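Local coordinates for core protein VP4 (Bluetongue virus, PDB 2JHP) that caps viral messenger RNA as a multifunctional enzyme with guanine and S-adenosylhomocysteine pockets, and forms part of the inner capsid, at residues H307-S312 with R364-M369; H317-Y322 with P354-T359. All blocks are in the same frame, centred on the assembly; numbering follows the deposited sequence.

Contact 1: residues H307-S312 with R364-M369; sequences HRIPNS and RDVRKM
The carbonyl O of P310 takes a short hydrogen bond of 2.7 Å from NH2 of R367, with an N-H...O angle of 163°. The oxygen sits at the edge of the guanidinium, practically in its plane, whereas the donor is tilted 31° from the carbonyl plane. R367 leaves the helix with CG anti to its backbone N (chi1 -157°), and bends farther out bring the guanidinium across to the loop. There NH2 also lies 3.2 Å from CG2 of I309, so the charged group rests obliquely against a methyl while it holds the next residue's carbonyl. I309 supplies the apolar half of the contact. It points its CB toward the helix, V366 points its own back toward the loop, and the two side chains run past each other in opposite directions. CG1 of V366 is the common meeting point, 3.5 Å from CD1 of I309 and packed against its CG1 and CG2 as well. CD1 of I309 reaches on to the backbone O of V366, at 3.6 Å. The helix thus lies against the chain just after strand 302-308, the fifth strand of a methyltransferase-type Rossmann sheet. V366 and M369 also pack on L336 of the neighbouring strand 335-341. P310 touches Y316 of strand 315-320 and F283 of helix 280-295, where R308 salt-bridges E285 and D286.

Contact 2: residues H317-Y322 with P354-T359; sequences HCISTY and PDASVT
P354 O accepts a hydrogen bond from T321 OG1 (2.9 Å), which lies anti to its own carbonyl carbon (chi1 -68°) and is also bonded to R341 N; T321 and Y322 form a classic bulge opposite F339. The P354 ring brings CD 4.0 Å from Y322 OH, itself hydrogen-bonded to H353 ND1, the two side chains crossing at about a right angle. The carboxylate of D355 forms a salt bridge with R341, while its backbone O accepts from a water that also donates to S320 O and accepts from S357 OG. A356 sets CB 3.5 Å from T321 OG1, and its CA makes a CH...O contact with S320 O. At S357 regular antiparallel pairing begins: N donates to S320 O (2.9 Å) and O accepts from S320 N (2.8 Å). V358 faces I319 in a non-hydrogen-bonded pair. At T359 the next hydrogen-bonded pair forms, N donating to C318 O (2.7 Å) and O accepting from C318 N, with a weak addition from H317 ND1. T359 OG1 also donates to S357 O, from above its carbonyl plane on the face opposite S320 N. Backbone amides thus fix the ribbon's register, while hydroxyls and a bridging water carry the polar link past the regular pairing.

In the fold
Both contacts belong to the methyltransferase-like domain whose sheet includes strands 302-308 and 335-341, and contact 2 is nested within the chain loop that contact 1 closes. Their centres are 16 Å apart, and H307 NE2 comes within 4.1 Å of C318 SG. Strand 302-308 leads to strand 315-320, and strand 357-362 runs into helix 363-373, so the same two chain passages meet twice. Each contact is partly buried. Contact 1 joins the loop after strand 302-308 to helix 363-373 by a buried apolar side-chain pair and one arginine bond to a backbone carbonyl; contact 2 pairs two strands through backbone bonds, with exposed S357 and V358 opposite better-covered S320 and I319.

Contact 1: residues H307-S312 with R364-M369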
ATOM      1  N   HIS A 307     -20.227  16.939  21.023  1.00 26.95           N
ATOM      2  CA  HIS A 307     -21.181  17.812  20.361  1.00 15.19           C
ATOM      3  C   HIS A 307     -22.595  17.247  20.330  1.00 18.27           C
ATOM      4  O   HIS A 307     -23.002  16.646  19.337  1.00 19.32           O
ATOM      5  CB  HIS A 307     -20.716  18.111  18.935  1.00 14.63           C
ATOM      6  CG  HIS A 307     -21.391  19.293  18.317  1.00 14.83           C
ATOM      7  ND1 HIS A 307     -22.534  19.181  17.555  1.00 37.65           N
ATOM      8  CD2 HIS A 307     -21.087  20.613  18.350  1.00 13.67           C
ATOM      9  CE1 HIS A 307     -22.902  20.381  17.142  1.00 11.37           C
ATOM     10  NE2 HIS A 307     -22.045  21.268  17.615  1.00 23.69           N
ATOM     11  N   ARG A 308     -23.348  17.442  21.408  1.00 17.81           N
ATOM     12  CA  ARG A 308     -24.767  17.045  21.405  1.00 17.91           C
ATOM     13  C   ARG A 308     -25.622  18.126  20.751  1.00 16.82           C
ATOM     14  O   ARG A 308     -25.492  19.303  21.070  1.00 18.77           O
ATOM     15  CB  ARG A 308     -25.302  16.654  22.808  1.00 15.17           C
ATOM     16  CG  ARG A 308     -24.743  17.441  24.000  1.00 38.04           C
ATOM     17  CD  ARG A 308     -23.478  16.798  24.620  1.00 -8.33           C
ATOM     18  NE  ARG A 308     -23.741  16.191  25.921  1.00 31.77           N
ATOM     19  CZ  ARG A 308     -23.427  16.747  27.087  1.00 29.65           C
ATOM     20  NH1 ARG A 308     -22.834  17.937  27.138  1.00  6.23           N
ATOM     21  NH2 ARG A 308     -23.721  16.107  28.208  1.00  7.54           N
ATOM     22  N   ILE A 309     -26.465  17.709  19.807  1.00 13.73           N
ATOM     23  CA  ILE A 309     -27.415  18.602  19.141  1.00 12.94           C
ATOM     24  C   ILE A 309     -28.618  18.875  20.044  1.00 13.86           C
ATOM     25  O   ILE A 309     -29.275  17.936  20.502  1.00 19.60           O
ATOM     26  CB  ILE A 309     -27.939  18.006  17.823  1.00 23.45           C
ATOM     27  CG1 ILE A 309     -26.832  17.222  17.125  1.00  4.43           C
ATOM     28  CG2 ILE A 309     -28.519  19.115  16.929  1.00-10.37           C
ATOM     29  CD1 ILE A 309     -27.317  16.069  16.268  1.00 18.39           C
ATOM     30  N   PRO A 310     -28.900  20.165  20.305  1.00  4.57           N
ATOM     31  CA  PRO A 310     -30.045  20.613  21.119  1.00  2.37           C
ATOM     32  C   PRO A 310     -31.407  20.240  20.514  1.00-10.91           C
ATOM     33  O   PRO A 310     -31.503  19.982  19.311  1.00-12.64           O
ATOM     34  CB  PRO A 310     -29.872  22.134  21.157  1.00  0.89           C
ATOM     35  CG  PRO A 310     -29.021  22.461  19.960  1.00  5.00           C
ATOM     36  CD  PRO A 310     -28.082  21.300  19.831  1.00 -7.01           C
ATOM     37  N   ASN A 311     -32.443  20.210  21.345  1.00  5.54           N
ATOM     38  CA  ASN A 311     -33.779  19.837  20.888  1.00 21.48           C
ATOM     39  C   ASN A 311     -34.644  21.056  20.623  1.00 30.11           C
ATOM     40  O   ASN A 311     -35.444  21.077  19.686  1.00 24.33           O
ATOM     41  CB  ASN A 311     -34.465  18.935  21.918  1.00 16.92           C
ATOM     42  CG  ASN A 311     -33.681  17.664  22.204  1.00-14.73           C
ATOM     43  OD1 ASN A 311     -32.657  17.379  21.563  1.00 59.26           O
ATOM     44  ND2 ASN A 311     -34.168  16.889  23.175  1.00 35.12           N
ATOM     45  N   SER A 312     -34.470  22.069  21.465  1.00 35.38           N
ATOM     46  CA  SER A 312     -35.264  23.286  21.408  1.00 41.61           C
ATOM     47  C   SER A 312     -34.820  24.202  20.271  1.00 37.66           C
ATOM     48  O   SER A 312     -35.650  24.694  19.508  1.00 43.84           O
ATOM     49  CB  SER A 312     -35.186  24.017  22.746  1.00 57.13           C
ATOM     50  OG  SER A 312     -35.347  23.101  23.816  1.00  0.94           O
ATOM     51  N   ARG A 364     -31.593  20.604  11.673  1.00 17.83           N
ATOM     52  CA  ARG A 364     -32.186  19.699  10.684  1.00 13.01           C
ATOM     53  C   ARG A 364     -31.174  18.943   9.806  1.00  1.99           C
ATOM     54  O   ARG A 364     -31.367  17.756   9.520  1.00  8.51           O
ATOM     55  CB  ARG A 364     -33.155  20.488   9.802  1.00 12.75           C
ATOM     56  CG  ARG A 364     -33.536  19.804   8.495  1.00 -8.03           C
ATOM     57  CD  ARG A 364     -34.060  20.806   7.455  1.00-13.05           C
ATOM     58  NE  ARG A 364     -35.319  21.431   7.856  1.00 18.04           N
ATOM     59  CZ  ARG A 364     -35.436  22.642   8.400  1.00 29.32           C
ATOM     60  NH1 ARG A 364     -34.364  23.402   8.618  1.00 77.01           N
ATOM     61  NH2 ARG A 364     -36.646  23.100   8.717  1.00 -9.99           N
ATOM     62  N   ASP A 365     -30.116  19.627   9.370  1.00 -0.67           N
ATOM     63  CA  ASP A 365     -29.136  19.032   8.467  1.00  3.84           C
ATOM     64  C   ASP A 365     -28.112  18.228   9.259  1.00 13.52           C
ATOM     65  O   ASP A 365     -27.487  17.280   8.754  1.00 16.53           O
ATOM     66  CB  ASP A 365     -28.445  20.120   7.652  1.00 16.93           C
ATOM     67  CG  ASP A 365     -29.407  20.869   6.758  1.00 15.37           C
ATOM     68  OD1 ASP A 365     -29.994  20.244   5.846  1.00 48.92           O
ATOM     69  OD2 ASP A 365     -29.574  22.087   6.972  1.00 40.56           O
ATOM     70  N   VAL A 366     -27.952  18.631  10.512  1.00  8.98           N
ATOM     71  CA  VAL A 366     -27.104  17.939  11.455  1.00 12.76           C
ATOM     72  C   VAL A 366     -27.892  16.770  12.080  1.00 13.65           C
ATOM     73  O   VAL A 366     -27.322  15.835  12.637  1.00 16.59           O
ATOM     74  CB  VAL A 366     -26.511  18.973  12.458  1.00 14.53           C
ATOM     75  CG1 VAL A 366     -26.733  18.575  13.895  1.00 -6.64           C
ATOM     76  CG2 VAL A 366     -25.019  19.211  12.162  1.00 20.52           C
ATOM     77  N   ARG A 367     -29.211  16.820  11.931  1.00  8.09           N
ATOM     78  CA  ARG A 367     -30.109  15.748  12.356  1.00  7.61           C
ATOM     79  C   ARG A 367     -30.096  14.623  11.321  1.00  6.71           C
ATOM     80  O   ARG A 367     -30.110  13.445  11.679  1.00 13.21           O
ATOM     81  CB  ARG A 367     -31.523  16.304  12.536  1.00 -0.95           C
ATOM     82  CG  ARG A 367     -32.434  15.526  13.463  1.00 52.37           C
ATOM     83  CD  ARG A 367     -33.136  16.472  14.442  1.00-12.62           C
ATOM     84  NE  ARG A 367     -32.210  16.883  15.503  1.00 -0.35           N
ATOM     85  CZ  ARG A 367     -32.437  17.860  16.383  1.00 46.70           C
ATOM     86  NH1 ARG A 367     -33.567  18.575  16.349  1.00 -4.60           N
ATOM     87  NH2 ARG A 367     -31.516  18.129  17.302  1.00 16.92           N
ATOM     88  N   LYS A 368     -30.059  15.001  10.040  1.00 19.34           N
ATOM     89  CA  LYS A 368     -29.960  14.046   8.938  1.00 15.88           C
ATOM     90  C   LYS A 368     -28.689  13.219   9.012  1.00 16.46           C
ATOM     91  O   LYS A 368     -28.722  12.011   8.766  1.00  2.03           O
ATOM     92  CB  LYS A 368     -30.013  14.749   7.576  1.00 10.30           C
ATOM     93  CG  LYS A 368     -31.256  14.439   6.742  1.00 -2.79           C
ATOM     94  CD  LYS A 368     -31.187  13.072   6.036  1.00 -8.24           C
ATOM     95  CE  LYS A 368     -32.570  12.625   5.555  1.00 11.73           C
ATOM     96  NZ  LYS A 368     -32.547  11.303   4.873  1.00 22.25           N
ATOM     97  N   MET A 369     -27.573  13.863   9.340  1.00 29.17           N
ATOM     98  CA  MET A 369     -26.293  13.166   9.365  1.00 19.80           C
ATOM     99  C   MET A 369     -26.366  11.914  10.240  1.00  3.96           C
ATOM    100  O   MET A 369     -26.021  10.815   9.788  1.00 15.38           O
ATOM    101  CB  MET A 369     -25.162  14.095   9.820  1.00 41.88           C
ATOM    102  CG  MET A 369     -24.705  15.075   8.761  1.00 16.39           C
ATOM    103  SD  MET A 369     -23.026  15.671   9.037  1.00 29.53           S
ATOM    104  CE  MET A 369     -23.272  16.851  10.351  1.00 33.28           C
TER

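Contact 2: residues H317-Y322 with P354-T359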
ATOM      1  N   HIS A 317     -25.030  28.412  17.289  1.00 11.99           N
ATOM      2  CA  HIS A 317     -23.637  28.647  16.926  1.00 10.55           C
ATOM      3  C   HIS A 317     -22.639  27.879  17.785  1.00  7.64           C
ATOM      4  O   HIS A 317     -22.940  27.474  18.914  1.00 12.61           O
ATOM      5  CB  HIS A 317     -23.321  30.143  16.947  1.00 17.01           C
ATOM      6  CG  HIS A 317     -24.099  30.936  15.946  1.00  8.49           C
ATOM      7  ND1 HIS A 317     -23.718  31.044  14.627  1.00 95.35           N
ATOM      8  CD2 HIS A 317     -25.238  31.664  16.073  1.00 17.04           C
ATOM      9  CE1 HIS A 317     -24.585  31.805  13.981  1.00-15.24           C
ATOM     10  NE2 HIS A 317     -25.518  32.195  14.836  1.00  2.93           N
ATOM     11  N   CYS A 318     -21.447  27.686  17.224  1.00 15.37           N
ATOM     12  CA  CYS A 318     -20.355  27.014  17.907  1.00 10.97           C
ATOM     13  C   CYS A 318     -19.008  27.352  17.253  1.00 14.58           C
ATOM     14  O   CYS A 318     -18.965  27.974  16.192  1.00 25.48           O
ATOM     15  CB  CYS A 318     -20.579  25.504  17.889  1.00 13.70           C
ATOM     16  SG  CYS A 318     -20.353  24.758  16.283  1.00 27.59           S
ATOM     17  N   ILE A 319     -17.920  26.933  17.894  1.00 16.10           N
ATOM     18  CA  ILE A 319     -16.580  27.157  17.380  1.00 32.94           C
ATOM     19  C   ILE A 319     -16.056  25.839  16.816  1.00 19.51           C
ATOM     20  O   ILE A 319     -15.859  24.870  17.550  1.00 24.15           O
ATOM     21  CB  ILE A 319     -15.647  27.701  18.470  1.00 65.17           C
ATOM     22  CG1 ILE A 319     -16.183  29.027  19.018  1.00 25.77           C
ATOM     23  CG2 ILE A 319     -14.249  27.887  17.919  1.00 -7.90           C
ATOM     24  CD1 ILE A 319     -15.713  29.337  20.417  1.00 22.72           C
ATOM     25  N   SER A 320     -15.837  25.805  15.507  1.00 19.20           N
ATOM     26  CA  SER A 320     -15.566  24.544  14.833  1.00 14.87           C
ATOM     27  C   SER A 320     -14.692  24.646  13.582  1.00 22.99           C
ATOM     28  O   SER A 320     -14.545  25.713  12.988  1.00 23.02           O
ATOM     29  CB  SER A 320     -16.894  23.862  14.469  1.00 25.28           C
ATOM     30  OG  SER A 320     -16.671  22.617  13.819  1.00 23.53           O
ATOM     31  N   THR A 321     -14.116  23.509  13.207  1.00 16.02           N
ATOM     32  CA  THR A 321     -13.564  23.308  11.873  1.00 14.09           C
ATOM     33  C   THR A 321     -14.504  22.352  11.120  1.00 12.33           C
ATOM     34  O   THR A 321     -15.006  22.682  10.047  1.00 24.19           O
ATOM     35  CB  THR A 321     -12.107  22.767  11.927  1.00  9.41           C
ATOM     36  OG1 THR A 321     -11.223  23.773  12.447  1.00 23.83           O
ATOM     37  CG2 THR A 321     -11.624  22.335  10.540  1.00 -9.86           C
ATOM     38  N   TYR A 322     -14.752  21.180  11.699  1.00 19.60           N
ATOM     39  CA  TYR A 322     -15.731  20.246  11.145  1.00 17.14           C
ATOM     40  C   TYR A 322     -16.653  19.717  12.233  1.00 20.35           C
ATOM     41  O   TYR A 322     -16.299  19.709  13.407  1.00 19.93           O
ATOM     42  CB  TYR A 322     -15.059  19.043  10.465  1.00 17.75           C
ATOM     43  CG  TYR A 322     -14.087  19.339   9.340  1.00 27.40           C
ATOM     44  CD1 TYR A 322     -12.778  18.891   9.407  1.00 22.41           C
ATOM     45  CD2 TYR A 322     -14.486  20.038   8.195  1.00 15.17           C
ATOM     46  CE1 TYR A 322     -11.882  19.139   8.373  1.00 27.49           C
ATOM     47  CE2 TYR A 322     -13.597  20.296   7.160  1.00 36.88           C
ATOM     48  CZ  TYR A 322     -12.298  19.842   7.255  1.00 79.43           C
ATOM     49  OH  TYR A 322     -11.413  20.087   6.232  1.00 16.47           O
ATOM     50  N   PRO A 354      -9.578  24.447   7.341  1.00 15.49           N
ATOM     51  CA  PRO A 354      -9.724  25.830   7.816  1.00 15.41           C
ATOM     52  C   PRO A 354      -9.643  25.952   9.340  1.00 18.67           C
ATOM     53  O   PRO A 354     -10.211  25.126  10.062  1.00 32.99           O
ATOM     54  CB  PRO A 354     -11.105  26.253   7.301  1.00  7.41           C
ATOM     55  CG  PRO A 354     -11.796  25.014   6.909  1.00 12.00           C
ATOM     56  CD  PRO A 354     -10.747  23.996   6.564  1.00 19.15           C
ATOM     57  N   ASP A 355      -8.909  26.966   9.798  1.00 16.41           N
ATOM     58  CA  ASP A 355      -8.809  27.355  11.210  1.00 22.90           C
ATOM     59  C   ASP A 355     -10.181  27.286  11.871  1.00 25.72           C
ATOM     60  O   ASP A 355     -11.188  27.622  11.244  1.00 40.41           O
ATOM     61  CB  ASP A 355      -8.283  28.794  11.303  1.00 32.24           C
ATOM     62  CG  ASP A 355      -7.067  28.924  12.209  1.00 90.65           C
ATOM     63  OD1 ASP A 355      -7.132  28.517  13.395  1.00 23.30           O
ATOM     64  OD2 ASP A 355      -6.034  29.448  11.725  1.00 14.47           O
ATOM     65  N   ALA A 356     -10.234  26.853  13.128  1.00 18.45           N
ATOM     66  CA  ALA A 356     -11.525  26.736  13.797  1.00  9.90           C
ATOM     67  C   ALA A 356     -12.103  28.114  13.988  1.00 11.26           C
ATOM     68  O   ALA A 356     -11.419  29.017  14.481  1.00 10.96           O
ATOM     69  CB  ALA A 356     -11.408  26.007  15.122  1.00  8.53           C
ATOM     70  N   SER A 357     -13.353  28.272  13.558  1.00  8.37           N
ATOM     71  CA  SER A 357     -14.053  29.552  13.639  1.00  7.82           C
ATOM     72  C   SER A 357     -15.508  29.400  14.084  1.00 15.63           C
ATOM     73  O   SER A 357     -16.006  28.295  14.273  1.00 22.52           O
ATOM     74  CB  SER A 357     -13.993  30.266  12.288  1.00-10.94           C
ATOM     75  OG  SER A 357     -14.464  29.412  11.256  1.00 12.04           O
ATOM     76  N   VAL A 358     -16.185  30.528  14.250  1.00  6.58           N
ATOM     77  CA  VAL A 358     -17.582  30.526  14.653  1.00  6.63           C
ATOM     78  C   VAL A 358     -18.445  30.080  13.476  1.00  8.69           C
ATOM     79  O   VAL A 358     -18.325  30.612  12.378  1.00 12.54           O
ATOM     80  CB  VAL A 358     -18.016  31.892  15.240  1.00 -4.27           C
ATOM     81  CG1 VAL A 358     -17.660  33.050  14.298  1.00 50.01           C
ATOM     82  CG2 VAL A 358     -19.503  31.891  15.582  1.00 -9.70           C
ATOM     83  N   THR A 359     -19.288  29.079  13.717  1.00 13.80           N
ATOM     84  CA  THR A 359     -20.060  28.429  12.666  1.00 19.28           C
ATOM     85  C   THR A 359     -21.545  28.402  13.020  1.00 22.27           C
ATOM     86  O   THR A 359     -21.921  28.112  14.161  1.00 15.66           O
ATOM     87  CB  THR A 359     -19.562  26.974  12.432  1.00 13.25           C
ATOM     88  OG1 THR A 359     -18.133  26.954  12.310  1.00 18.54           O
ATOM     89  CG2 THR A 359     -20.170  26.385  11.172  1.00 20.60           C
TER
HETATM   90  O   HOH W   1     -13.658  26.950  10.623  1.00 22.92           O